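Molybdenum-binding-protein (Azotobacter vinelandii, PDB 1H9M) binds molybdate in the cytoplasm and probably serves molybdenum homeostasis, using a pair of TOBE domains of the OB type in each subunit. Local coordinates at residues 13-18 / 55-60. Sequence-based numbering, arbitrary orientation. Where two conformers were deposited one is given.
Sequences KGTVSA and GKEVVA
G14 and V58 face each other as a hydrogen-bonded antiparallel pair, G14 N reaching V58 O and V58 N reaching G14 O in a nearly straight bond (2.8 Å, 176° at the hydrogen). K13 with V59 and T15 with E57 form the non-hydrogen-bonded pairs on either side. Beyond T15 and E57 the ladder runs on past the start of strand 57-62: V16 N donates to K56 O at 2.9 Å, and V16 O accepts from G55 N, where positive phi (85°) turns the chain.

The side chain of V16 reaches both K56 and V58. Its CB rests 3.9 Å from K56 O. CG1 is anti to the backbone N (chi1 177°), which places CG2 beside that N and 3.7 Å from K56 O. CG2 also meets V58 CG1 at 3.9 Å, the two valines crossing at about a right angle. In the same conformer of V58, one of two modelled, its other methyl, CG2, packs against G14 O. V28 of strand 25-32 touches V16, and L52 and V143 touch V58, adding to the apolar packing.

On the face of K13, T15, E57 and V59, contacts are lighter. K13 CG lies alongside V59 CG1 at 3.8 Å, the two side chains pointing the same way, and in one of its two conformers T15 brings CG2 near CB and CG of E57. Y76 of a second subunit packs on V59.

Strand 10-21 is thus joined to the segment 55-60 within the first TOBE domain by four hydrogen bonds, all between main-chain atoms, with glycine at the central pair. K56 NZ is hydrogen-bonded to L50 O, away from strand 10-21. The main-chain bonds therefore set the register, whatever the side chains, and the methyls of V16 and V58 add apolar packing.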
loop_
_atom_site.group_PDB
_atom_site.type_symbol
_atom_site.label_atom_id
_atom_site.label_comp_id
_atom_site.label_asym_id
_atom_site.label_seq_id
_atom_site.Cartn_x
_atom_site.Cartn_y
_atom_site.Cartn_z
ATOM N N LYS A 13 15.389 12.990 -0.116
ATOM C CA LYS A 13 16.718 12.710 0.430
ATOM C C LYS A 13 16.796 13.002 1.915
ATOM O O LYS A 13 16.195 13.928 2.451
ATOM C CB LYS A 13 17.764 13.571 -0.310
ATOM C CG LYS A 13 17.987 13.154 -1.755
ATOM C CD LYS A 13 18.987 14.055 -2.455
ATOM C CE LYS A 13 18.921 13.942 -3.974
ATOM N NZ LYS A 13 19.808 14.960 -4.623
ATOM N N GLY A 14 17.532 12.133 2.616
ATOM C CA GLY A 14 17.672 12.340 4.051
ATOM C C GLY A 14 18.761 11.518 4.680
ATOM O O GLY A 14 19.547 10.864 4.007
ATOM N N THR A 15 18.802 11.565 6.015
ATOM C CA THR A 15 19.777 10.794 6.772
ATOM C C THR A 15 19.100 10.008 7.911
ATOM O O THR A 15 18.198 10.547 8.576
ATOM C CB THR A 15 20.922 11.564 7.497
ATOM O OG1 THR A 15 20.261 12.559 8.291
ATOM C CG2 THR A 15 21.765 12.307 6.460
ATOM N N VAL A 16 19.571 8.794 8.071
ATOM C CA VAL A 16 19.064 7.945 9.141
ATOM C C VAL A 16 19.375 8.615 10.480
ATOM O O VAL A 16 20.545 8.975 10.723
ATOM C CB VAL A 16 19.608 6.511 9.103
ATOM C CG1 VAL A 16 19.079 5.743 10.301
ATOM C CG2 VAL A 16 19.205 5.797 7.814
ATOM N N SER A 17 18.377 8.798 11.328
ATOM C CA SER A 17 18.683 9.344 12.654
ATOM C C SER A 17 18.642 8.263 13.710
ATOM O O SER A 17 19.238 8.381 14.809
ATOM C CB SER A 17 17.688 10.471 12.926
ATOM O OG SER A 17 16.383 9.928 12.840
ATOM N N ALA A 18 18.008 7.128 13.382
ATOM C CA ALA A 18 17.999 6.011 14.323
ATOM C C ALA A 18 17.417 4.786 13.636
ATOM O O ALA A 18 16.611 4.981 12.710
ATOM C CB ALA A 18 17.184 6.306 15.562
ATOM N N GLY A 55 23.208 8.120 10.764
ATOM C CA GLY A 55 24.020 8.916 9.895
ATOM C C GLY A 55 24.110 8.507 8.444
ATOM O O GLY A 55 24.516 9.350 7.620
ATOM N N LYS A 56 23.582 7.354 8.067
ATOM C CA LYS A 56 23.659 6.949 6.659
ATOM C C LYS A 56 22.781 7.808 5.758
ATOM O O LYS A 56 21.590 8.044 6.146
ATOM C CB LYS A 56 23.210 5.468 6.501
ATOM C CG LYS A 56 23.372 5.051 5.046
ATOM C CD LYS A 56 23.532 3.558 4.865
ATOM C CE LYS A 56 24.622 3.287 3.827
ATOM N NZ LYS A 56 24.743 1.836 3.504
ATOM N N GLU A 57 23.331 8.286 4.616
ATOM C CA GLU A 57 22.406 9.088 3.749
ATOM C C GLU A 57 21.598 8.047 2.928
ATOM O O GLU A 57 22.049 7.001 2.370
ATOM C CB GLU A 57 23.017 10.290 3.119
ATOM C CG GLU A 57 24.349 10.783 3.698
ATOM C CD GLU A 57 25.235 11.317 2.589
ATOM O OE1 GLU A 57 25.423 10.562 1.614
ATOM O OE2 GLU A 57 25.707 12.463 2.692
ATOM N N VAL A 58 20.301 8.419 2.862
ATOM C CA VAL A 58 19.343 7.555 2.161
ATOM C C VAL A 58 18.329 8.396 1.402
ATOM O O VAL A 58 18.271 9.634 1.466
ATOM C CB VAL A 58 18.485 6.742 3.165
ATOM C CG1 VAL A 58 19.434 5.773 3.936
ATOM C CG2 VAL A 58 17.802 7.671 4.146
ATOM N N VAL A 59 17.548 7.761 0.519
ATOM C CA VAL A 59 16.364 8.324 -0.096
ATOM C C VAL A 59 15.115 7.514 0.394
ATOM O O VAL A 59 15.276 6.352 0.752
ATOM C CB VAL A 59 16.381 8.267 -1.643
ATOM C CG1 VAL A 59 17.359 9.419 -2.003
ATOM C CG2 VAL A 59 16.588 6.867 -2.177
ATOM N N ALA A 60 14.025 8.253 0.555
ATOM C CA ALA A 60 12.748 7.602 0.952
ATOM C C ALA A 60 11.884 7.708 -0.316
ATOM O O ALA A 60 11.761 8.796 -0.876
ATOM C CB ALA A 60 12.140 8.464 2.034
#